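Local coordinates for predicted flavin-nucleotide-binding protein from COG3576 family structurally related to pyridoxine 5'-phosphate oxidase (Lactobacillus delbrueckii subsp. bulgaricus, PDB 2HTD) that probably binds a flavin nucleotide and may act as an oxidoreductase related to pyridoxamine 5'-phosphate oxidase, at residues V41-V46 with G55-M60; L71-G76 with P126-V131; L104-V109 with N132-E137. All coordinates share one frame; numbering follows the deposited sequence.

Interaction 1 (V41-V46 with G55-M60); sequences VYLATV and GPKGSM. With SO4 (sulfate ion), chain I.
Y42 lays its ring against P56 in the first beta hairpin of the split-barrel-like flavin-binding fold to which pyridoxamine 5'-phosphate oxidases belong. CB of P56 sits over one face of the phenol, 4.0 Å from the ring centroid and 22° off the normal, a CH-pi contact. The ring gets there because chi1 of -80° sets CG beside the backbone N and anti to the carbonyl carbon, which swings CE2 and CZ under the proline. L43 and G55 exchange two backbone hydrogen bonds, and K57 N adds another to V41 O, 2.7 Å long and nearly straight at 171°.

On the opposite side of the hairpin, CD1 of L43 rests on the aliphatic part of K57, 3.7 Å from CG, while V41 crosses the selenomethionine M60 at about a right angle, CB to CB 4.1 Å. The chain of K57 bends at chi2 and leads its ammonium off to a salt bridge with E72.

Further out, Y42 stacks on Y42 of the second subunit, so this strand also contributes to the dimer interface. Beyond the strand, the type I turn from K57 to M60 presents G58 N and S59 N to a sulfate, and OG of S59 donates to the same ion, 2.6 Å from its O4.

Interaction 2 (L71-G76 with P126-V131); sequences LEKTKG and PNAFVV. With SO4 (sulfate ion), chain C; SO4 (sulfate ion), chain I.
L71 and E72 run antiparallel to F129 and V130, with E72 and F129 as the hydrogen-bonded pair: E72 N reaches F129 O at 2.7 Å and 175°, and F129 N returns a more bent bond to E72 O. L71 and V130 form the adjoining non-hydrogen-bonded pair; their side chains lie alongside each other and point the same way, touching through CD2 and CG2 respectively.

K75 carries most of the side-chain chemistry. Its chain is extended beyond CG and crosses the F129 ring at about a right angle, with CE 3.5 Å from the ring centroid and only 8° off the normal, a CH-pi contact over the centre of one face. NZ lies over that same face, 4.1 Å from the centroid, in a cation-pi interaction. The ammonium is also anchored by a hydrogen bond to the carbonyl of N127, NZ to O 2.8 Å, approaching tilted from the carbonyl plane. Seen from NZ, N127 O and the ring centre lie in directions roughly at right angles.

The contact joins strand 67-72 to strand 129-139 within the antiparallel sheet of this flavin-binding split-barrel-like fold, where strand 67-72 gives way to the loop ending at G76, the N-cap of helix 77-83. Helix 114-120 packs on the L71 and V130 side through L120, whereas Y79 meets the F129 ring with the planes at about 45°.

CB of E72 packs on CG2 of V131 at 4.0 Å, and the end of the E72 side chain leads away from strand 129-139. K73 extends to a sulfate, probably from the crystallisation liquor, with its NZ 2.9 Å from O1 of that ion.

Interaction 3 (L104-V109 with N132-E137); sequences LATAEV and NLNIEE
A classic beta bulge interrupts the antiparallel pairing of strands 99-110 and 129-139, next to each other in the sheet of the split-barrel-like fold. E136 and E137 both face L104, and L104 O accepts from both of their amides: E136 N at 2.8 Å, lying in the carbonyl plane, and E137 N at a longer 3.3 Å. From there toward E108 the pairing is regular, T106 and N134 exchanging two hydrogen bonds and E108 and N132 another two.

On one face of the sheet, A105 and A107 lie against L133: CB of A105 meets CB of L133, and CD2 of L133 meets CB of A107, both at 4.0 Å. L133 goes on to pack against L90 and Y70.

The other face is mostly polar, with L104 as its apolar member. E136, its chain extended beyond CG, reaches back across strand 104-109, where its carboxylate spans L104 and T106; OE1 comes within 3.8 Å of CD2 of L104 and has a weak, long ion pair with K87. Cut back to alanine, this position is likely to uncover CD2 of L104 and to cost K87 its weak, distant counter-charge. E108 and N132 lie side by side with carboxylate and amide planes 26° apart, yet each is tied elsewhere, E108 to H110 and N132 to Q69 and Y115.

T106 OG1, set by chi1 of 60° between its backbone N and carbonyl carbon, shares a water with N134, whose ND2 donates to that water at 3.0 Å.

Overall arrangement
All three contacts pair strands of one antiparallel sheet. Interactions 1 and 3 lie near the middle of the chain, interaction 2 about 13 Å from its centre. Interaction 1 is buried and borders the dimer interface; the other two are partly buried. Interactions 2 and 3 share strand 129-139, pairing it with a different neighbour each, and V131 CG1 meets A107 CB. Interactions 1 and 2 are linked by the salt bridge K57 NZ to E72 OE1 and by a common sulfate, whereas M60 SE on L133 CD1 ties interaction 1 to interaction 3. Aromatic and apolar packing marks interaction 1, a lysine on a phenylalanine interaction 2, and interaction 3 has an apolar face and a mostly polar one.

Interaction 1 (V41-V46 with G55-M60)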
loop_
_atom_site.group_PDB
_atom_site.type_symbol
_atom_site.label_atom_id
_atom_site.label_comp_id
_atom_site.label_asym_id
_atom_site.label_seq_id
_atom_site.Cartn_x
_atom_site.Cartn_y
_atom_site.Cartn_z
ATOM N N VAL B 41 8.823 4.246 0.230
ATOM C CA VAL B 41 7.599 4.232 -0.581
ATOM C C VAL B 41 6.965 2.846 -0.545
ATOM O O VAL B 41 7.663 1.833 -0.601
ATOM C CB VAL B 41 7.942 4.680 -2.015
ATOM C CG1 VAL B 41 6.748 4.595 -2.979
ATOM C CG2 VAL B 41 8.473 6.105 -1.893
ATOM N N TYR B 42 5.629 2.826 -0.493
ATOM C CA TYR B 42 4.861 1.581 -0.598
ATOM C C TYR B 42 4.097 1.586 -1.888
ATOM O O TYR B 42 3.617 2.634 -2.333
ATOM C CB TYR B 42 3.893 1.380 0.588
ATOM C CG TYR B 42 4.593 0.853 1.778
ATOM C CD1 TYR B 42 5.471 1.663 2.513
ATOM C CD2 TYR B 42 4.437 -0.454 2.191
ATOM C CE1 TYR B 42 6.161 1.154 3.596
ATOM C CE2 TYR B 42 5.121 -0.957 3.245
ATOM C CZ TYR B 42 5.977 -0.157 3.970
ATOM O OH TYR B 42 6.598 -0.780 5.031
ATOM N N LEU B 43 4.031 0.431 -2.519
ATOM C CA LEU B 43 3.443 0.252 -3.833
ATOM C C LEU B 43 2.354 -0.802 -3.786
ATOM O O LEU B 43 2.506 -1.821 -3.137
ATOM C CB LEU B 43 4.545 -0.161 -4.810
ATOM C CG LEU B 43 4.391 -0.615 -6.239
ATOM C CD1 LEU B 43 5.757 -0.479 -6.890
ATOM C CD2 LEU B 43 3.919 -2.054 -6.334
ATOM N N ALA B 44 1.286 -0.565 -4.541
ATOM C CA ALA B 44 0.141 -1.454 -4.591
ATOM C C ALA B 44 -0.180 -1.764 -6.030
ATOM O O ALA B 44 -0.063 -0.886 -6.901
ATOM C CB ALA B 44 -1.079 -0.826 -3.902
ATOM N N THR B 45 -0.555 -3.019 -6.267
ATOM C CA THR B 45 -0.941 -3.549 -7.573
ATOM C C THR B 45 -2.182 -4.401 -7.386
ATOM O O THR B 45 -2.635 -4.637 -6.266
ATOM C CB THR B 45 0.188 -4.411 -8.209
ATOM O OG1 THR B 45 0.422 -5.584 -7.420
ATOM C CG2 THR B 45 1.476 -3.603 -8.389
ATOM N N VAL B 46 -2.722 -4.881 -8.503
ATOM C CA VAL B 46 -3.964 -5.638 -8.512
ATOM C C VAL B 46 -3.693 -6.984 -9.135
ATOM O O VAL B 46 -3.101 -7.088 -10.221
ATOM C CB VAL B 46 -4.994 -4.909 -9.349
ATOM C CG1 VAL B 46 -6.296 -5.617 -9.315
ATOM C CG2 VAL B 46 -5.160 -3.468 -8.892
ATOM N N GLY B 55 3.270 -3.666 -0.913
ATOM C CA GLY B 55 4.587 -3.888 -0.312
ATOM C C GLY B 55 5.491 -2.671 -0.496
ATOM O O GLY B 55 5.224 -1.792 -1.292
ATOM N N PRO B 56 6.574 -2.618 0.283
ATOM C CA PRO B 56 7.549 -1.543 0.277
ATOM C C PRO B 56 8.449 -1.588 -0.962
ATOM O O PRO B 56 8.723 -2.693 -1.446
ATOM C CB PRO B 56 8.365 -1.832 1.537
ATOM C CG PRO B 56 8.289 -3.358 1.775
ATOM C CD PRO B 56 6.893 -3.681 1.274
ATOM N N LYS B 57 8.896 -0.434 -1.477
ATOM C CA LYS B 57 9.901 -0.388 -2.548
ATOM C C LYS B 57 10.986 0.635 -2.222
ATOM O O LYS B 57 10.812 1.817 -2.422
ATOM C CB LYS B 57 9.279 -0.038 -3.912
ATOM C CG LYS B 57 8.541 -1.178 -4.555
ATOM C CD LYS B 57 9.471 -2.301 -5.092
ATOM C CE LYS B 57 8.628 -3.531 -5.518
ATOM N NZ LYS B 57 9.389 -4.735 -5.998
ATOM N N GLY B 58 12.109 0.149 -1.723
ATOM C CA GLY B 58 13.201 1.019 -1.306
ATOM C C GLY B 58 13.909 1.777 -2.418
ATOM O O GLY B 58 14.550 2.803 -2.174
ATOM N N SER B 59 13.830 1.261 -3.643
ATOM C CA SER B 59 14.603 1.845 -4.769
ATOM C C SER B 59 13.877 2.923 -5.558
ATOM O O SER B 59 14.352 3.323 -6.622
ATOM C CB SER B 59 15.022 0.749 -5.724
ATOM O OG SER B 59 13.883 0.108 -6.223
HETATM N N MSE B 60 12.737 3.406 -5.066
HETATM C CA MSE B 60 11.969 4.417 -5.777
HETATM C C MSE B 60 12.743 5.705 -5.917
HETATM O O MSE B 60 13.385 6.148 -4.962
HETATM C CB MSE B 60 10.660 4.704 -5.024
HETATM C CG MSE B 60 9.607 5.438 -5.835
HETATM SE SE MSE B 60 8.941 4.414 -7.250
HETATM C CE MSE B 60 8.475 2.854 -6.365
HETATM S S SO4 I . 13.765 -2.585 -3.347
HETATM O O1 SO4 I . 15.171 -2.297 -3.011
HETATM O O2 SO4 I . 13.625 -3.987 -3.813
HETATM O O3 SO4 I . 12.962 -2.617 -2.095
HETATM O O4 SO4 I . 13.254 -1.618 -4.330
HETATM O O HOH W 1 11.369 4.009 -1.056
#

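Interaction 2 (L71-G76 with P126-V131)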
loop_
_atom_site.group_PDB
_atom_site.type_symbol
_atom_site.label_atom_id
_atom_site.label_comp_id
_atom_site.label_asym_id
_atom_site.label_seq_id
_atom_site.Cartn_x
_atom_site.Cartn_y
_atom_site.Cartn_z
ATOM N N LEU B 71 13.718 -0.156 -9.164
ATOM C CA LEU B 71 14.296 -1.396 -9.602
ATOM C C LEU B 71 13.455 -2.543 -9.118
ATOM O O LEU B 71 13.066 -2.604 -7.951
ATOM C CB LEU B 71 15.721 -1.541 -9.066
ATOM C CG LEU B 71 16.639 -0.365 -9.370
ATOM C CD1 LEU B 71 18.058 -0.588 -8.803
ATOM C CD2 LEU B 71 16.703 -0.024 -10.878
ATOM N N GLU B 72 13.167 -3.468 -10.032
ATOM C CA GLU B 72 12.479 -4.680 -9.676
ATOM C C GLU B 72 13.511 -5.788 -9.575
ATOM O O GLU B 72 14.016 -6.288 -10.588
ATOM C CB GLU B 72 11.400 -5.010 -10.699
ATOM C CG GLU B 72 10.605 -6.258 -10.357
ATOM C CD GLU B 72 9.945 -6.186 -8.980
ATOM O OE1 GLU B 72 9.220 -5.195 -8.722
ATOM O OE2 GLU B 72 10.143 -7.104 -8.153
ATOM N N LYS B 73 13.832 -6.137 -8.336
ATOM C CA LYS B 73 14.873 -7.122 -8.035
ATOM C C LYS B 73 14.295 -8.496 -7.763
ATOM O O LYS B 73 14.893 -9.478 -8.107
ATOM C CB LYS B 73 15.699 -6.696 -6.797
ATOM C CG LYS B 73 16.301 -5.268 -6.865
ATOM C CD LYS B 73 16.919 -4.863 -5.519
ATOM C CE LYS B 73 17.341 -3.401 -5.483
ATOM N NZ LYS B 73 17.808 -2.984 -4.090
ATOM N N THR B 74 13.129 -8.526 -7.134
ATOM C CA THR B 74 12.520 -9.755 -6.624
ATOM C C THR B 74 11.750 -10.468 -7.730
ATOM O O THR B 74 11.772 -11.687 -7.813
ATOM C CB THR B 74 11.600 -9.431 -5.401
ATOM O OG1 THR B 74 10.890 -10.596 -4.970
ATOM C CG2 THR B 74 10.593 -8.378 -5.743
ATOM N N LYS B 75 11.097 -9.697 -8.592
ATOM C CA LYS B 75 10.283 -10.240 -9.660
ATOM C C LYS B 75 9.255 -11.215 -9.069
ATOM O O LYS B 75 9.164 -12.382 -9.450
ATOM C CB LYS B 75 11.189 -10.861 -10.717
ATOM C CG LYS B 75 12.173 -9.819 -11.305
ATOM C CD LYS B 75 13.347 -10.491 -11.989
ATOM C CE LYS B 75 14.454 -9.522 -12.358
ATOM N NZ LYS B 75 15.632 -10.319 -12.849
ATOM N N GLY B 76 8.503 -10.691 -8.094
ATOM C CA GLY B 76 7.507 -11.458 -7.339
ATOM C C GLY B 76 6.096 -11.058 -7.756
ATOM O O GLY B 76 5.837 -10.846 -8.937
ATOM N N PRO B 126 22.667 -5.419 -12.024
ATOM C CA PRO B 126 22.572 -5.465 -13.483
ATOM C C PRO B 126 21.458 -6.360 -14.005
ATOM O O PRO B 126 21.065 -6.218 -15.146
ATOM C CB PRO B 126 23.949 -6.023 -13.903
ATOM C CG PRO B 126 24.449 -6.729 -12.719
ATOM C CD PRO B 126 23.981 -5.917 -11.567
ATOM N N ASN B 127 20.990 -7.303 -13.187
ATOM C CA ASN B 127 19.907 -8.186 -13.603
ATOM C C ASN B 127 18.534 -7.776 -13.126
ATOM O O ASN B 127 17.554 -8.422 -13.439
ATOM C CB ASN B 127 20.223 -9.600 -13.182
ATOM C CG ASN B 127 21.538 -10.068 -13.786
ATOM O OD1 ASN B 127 21.835 -9.765 -14.952
ATOM N ND2 ASN B 127 22.338 -10.753 -13.005
ATOM N N ALA B 128 18.438 -6.679 -12.401
ATOM C CA ALA B 128 17.122 -6.175 -12.043
ATOM C C ALA B 128 16.394 -5.698 -13.303
ATOM O O ALA B 128 17.022 -5.399 -14.341
ATOM C CB ALA B 128 17.262 -5.028 -11.060
ATOM N N PHE B 129 15.070 -5.587 -13.217
ATOM C CA PHE B 129 14.306 -4.838 -14.213
ATOM C C PHE B 129 14.085 -3.410 -13.759
ATOM O O PHE B 129 13.992 -3.131 -12.548
ATOM C CB PHE B 129 12.960 -5.476 -14.504
ATOM C CG PHE B 129 13.036 -6.910 -14.912
ATOM C CD1 PHE B 129 14.133 -7.418 -15.598
ATOM C CD2 PHE B 129 11.978 -7.760 -14.644
ATOM C CE1 PHE B 129 14.179 -8.745 -15.967
ATOM C CE2 PHE B 129 12.024 -9.087 -15.030
ATOM C CZ PHE B 129 13.120 -9.580 -15.686
ATOM N N VAL B 130 14.031 -2.494 -14.721
ATOM C CA VAL B 130 13.805 -1.086 -14.441
ATOM C C VAL B 130 12.364 -0.798 -14.756
ATOM O O VAL B 130 11.905 -1.033 -15.864
ATOM C CB VAL B 130 14.724 -0.213 -15.305
ATOM C CG1 VAL B 130 14.417 1.331 -15.156
ATOM C CG2 VAL B 130 16.180 -0.539 -15.009
ATOM N N VAL B 131 11.628 -0.363 -13.745
ATOM C CA VAL B 131 10.236 -0.022 -13.942
ATOM C C VAL B 131 10.078 1.484 -13.862
ATOM O O VAL B 131 10.376 2.073 -12.853
ATOM C CB VAL B 131 9.340 -0.664 -12.920
ATOM C CG1 VAL B 131 7.852 -0.329 -13.256
ATOM C CG2 VAL B 131 9.606 -2.162 -12.835
HETATM S S SO4 C . 6.499 -9.248 -3.944
HETATM O O1 SO4 C . 7.860 -9.135 -4.466
HETATM O O2 SO4 C . 5.651 -8.312 -4.669
HETATM O O3 SO4 C . 6.043 -10.633 -4.094
HETATM O O4 SO4 C . 6.554 -8.992 -2.515
HETATM S S SO4 I . 13.765 -2.585 -3.347
HETATM O O1 SO4 I . 15.171 -2.297 -3.011
HETATM O O2 SO4 I . 13.625 -3.987 -3.813
HETATM O O3 SO4 I . 12.962 -2.617 -2.095
HETATM O O4 SO4 I . 13.254 -1.618 -4.330
#

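Interaction 3 (L104-V109 with N132-E137)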
loop_
_atom_site.group_PDB
_atom_site.type_symbol
_atom_site.label_atom_id
_atom_site.label_comp_id
_atom_site.label_asym_id
_atom_site.label_seq_id
_atom_site.Cartn_x
_atom_site.Cartn_y
_atom_site.Cartn_z
ATOM N N LEU B 104 -1.451 7.459 -8.717
ATOM C CA LEU B 104 -1.876 6.346 -9.573
ATOM C C LEU B 104 -1.027 6.496 -10.833
ATOM O O LEU B 104 -0.934 7.591 -11.400
ATOM C CB LEU B 104 -3.385 6.429 -9.920
ATOM C CG LEU B 104 -3.942 5.325 -10.812
ATOM C CD1 LEU B 104 -3.819 3.957 -10.128
ATOM C CD2 LEU B 104 -5.396 5.621 -11.164
ATOM N N ALA B 105 -0.416 5.387 -11.262
ATOM C CA ALA B 105 0.520 5.404 -12.389
ATOM C C ALA B 105 0.336 4.181 -13.274
ATOM O O ALA B 105 -0.168 3.132 -12.846
ATOM C CB ALA B 105 1.950 5.446 -11.884
ATOM N N THR B 106 0.769 4.322 -14.519
ATOM C CA THR B 106 0.922 3.187 -15.407
ATOM C C THR B 106 2.399 2.836 -15.459
ATOM O O THR B 106 3.227 3.714 -15.365
ATOM C CB THR B 106 0.390 3.525 -16.817
ATOM O OG1 THR B 106 1.129 4.612 -17.326
ATOM C CG2 THR B 106 -1.067 3.910 -16.782
ATOM N N ALA B 107 2.709 1.549 -15.597
ATOM C CA ALA B 107 4.059 1.044 -15.547
ATOM C C ALA B 107 4.597 0.789 -16.934
ATOM O O ALA B 107 3.862 0.353 -17.820
ATOM C CB ALA B 107 4.097 -0.256 -14.775
ATOM N N GLU B 108 5.880 1.079 -17.110
ATOM C CA GLU B 108 6.621 0.827 -18.356
ATOM C C GLU B 108 7.838 0.035 -17.912
ATOM O O GLU B 108 8.706 0.559 -17.212
ATOM C CB GLU B 108 6.973 2.179 -19.000
ATOM C CG GLU B 108 8.116 2.233 -20.023
ATOM C CD GLU B 108 8.554 3.685 -20.367
ATOM O OE1 GLU B 108 7.748 4.373 -21.027
ATOM O OE2 GLU B 108 9.689 4.131 -20.005
ATOM N N VAL B 109 7.887 -1.249 -18.247
ATOM C CA VAL B 109 8.943 -2.100 -17.734
ATOM C C VAL B 109 10.043 -2.318 -18.763
ATOM O O VAL B 109 9.755 -2.650 -19.914
ATOM C CB VAL B 109 8.397 -3.476 -17.318
ATOM C CG1 VAL B 109 9.512 -4.376 -16.803
ATOM C CG2 VAL B 109 7.282 -3.328 -16.272
ATOM N N ASN B 132 9.611 2.085 -14.944
ATOM C CA ASN B 132 9.259 3.494 -14.967
ATOM C C ASN B 132 7.761 3.616 -14.726
ATOM O O ASN B 132 6.985 2.804 -15.196
ATOM C CB ASN B 132 9.619 4.123 -16.305
ATOM C CG ASN B 132 11.117 4.455 -16.427
ATOM O OD1 ASN B 132 11.944 3.796 -15.873
ATOM N ND2 ASN B 132 11.435 5.463 -17.194
ATOM N N LEU B 133 7.357 4.686 -14.049
ATOM C CA LEU B 133 5.968 4.858 -13.652
ATOM C C LEU B 133 5.538 6.217 -14.142
ATOM O O LEU B 133 6.133 7.224 -13.763
ATOM C CB LEU B 133 5.845 4.741 -12.143
ATOM C CG LEU B 133 6.122 3.377 -11.520
ATOM C CD1 LEU B 133 6.197 3.507 -10.014
ATOM C CD2 LEU B 133 5.046 2.429 -11.923
ATOM N N ASN B 134 4.502 6.229 -14.961
ATOM C CA ASN B 134 3.955 7.428 -15.547
ATOM C C ASN B 134 2.755 7.827 -14.727
ATOM O O ASN B 134 1.719 7.157 -14.720
ATOM C CB ASN B 134 3.526 7.212 -17.000
ATOM C CG ASN B 134 4.573 6.475 -17.835
ATOM O OD1 ASN B 134 5.780 6.642 -17.643
ATOM N ND2 ASN B 134 4.105 5.632 -18.751
ATOM N N ILE B 135 2.908 8.926 -14.007
ATOM C CA ILE B 135 1.875 9.385 -13.133
ATOM C C ILE B 135 0.662 9.825 -13.928
ATOM O O ILE B 135 0.764 10.626 -14.883
ATOM C CB ILE B 135 2.385 10.553 -12.247
ATOM C CG1 ILE B 135 3.490 10.020 -11.319
ATOM C CG2 ILE B 135 1.225 11.125 -11.437
ATOM C CD1 ILE B 135 4.192 11.067 -10.499
ATOM N N GLU B 136 -0.484 9.275 -13.565
ATOM C CA GLU B 136 -1.770 9.652 -14.137
ATOM C C GLU B 136 -2.531 10.625 -13.256
ATOM O O GLU B 136 -3.222 11.517 -13.753
ATOM C CB GLU B 136 -2.653 8.416 -14.310
ATOM C CG GLU B 136 -2.205 7.457 -15.352
ATOM C CD GLU B 136 -3.276 6.387 -15.625
ATOM O OE1 GLU B 136 -4.108 6.111 -14.718
ATOM O OE2 GLU B 136 -3.304 5.864 -16.758
ATOM N N GLU B 137 -2.460 10.410 -11.946
ATOM C CA GLU B 137 -3.162 11.248 -11.005
ATOM C C GLU B 137 -2.391 11.306 -9.702
ATOM O O GLU B 137 -1.772 10.335 -9.304
ATOM C CB GLU B 137 -4.548 10.648 -10.732
ATOM C CG GLU B 137 -5.494 11.588 -10.037
ATOM C CD GLU B 137 -5.657 12.912 -10.786
ATOM O OE1 GLU B 137 -6.039 12.881 -11.988
ATOM O OE2 GLU B 137 -5.352 13.962 -10.171
HETATM O O HOH W 2 1.443 5.393 -20.209
#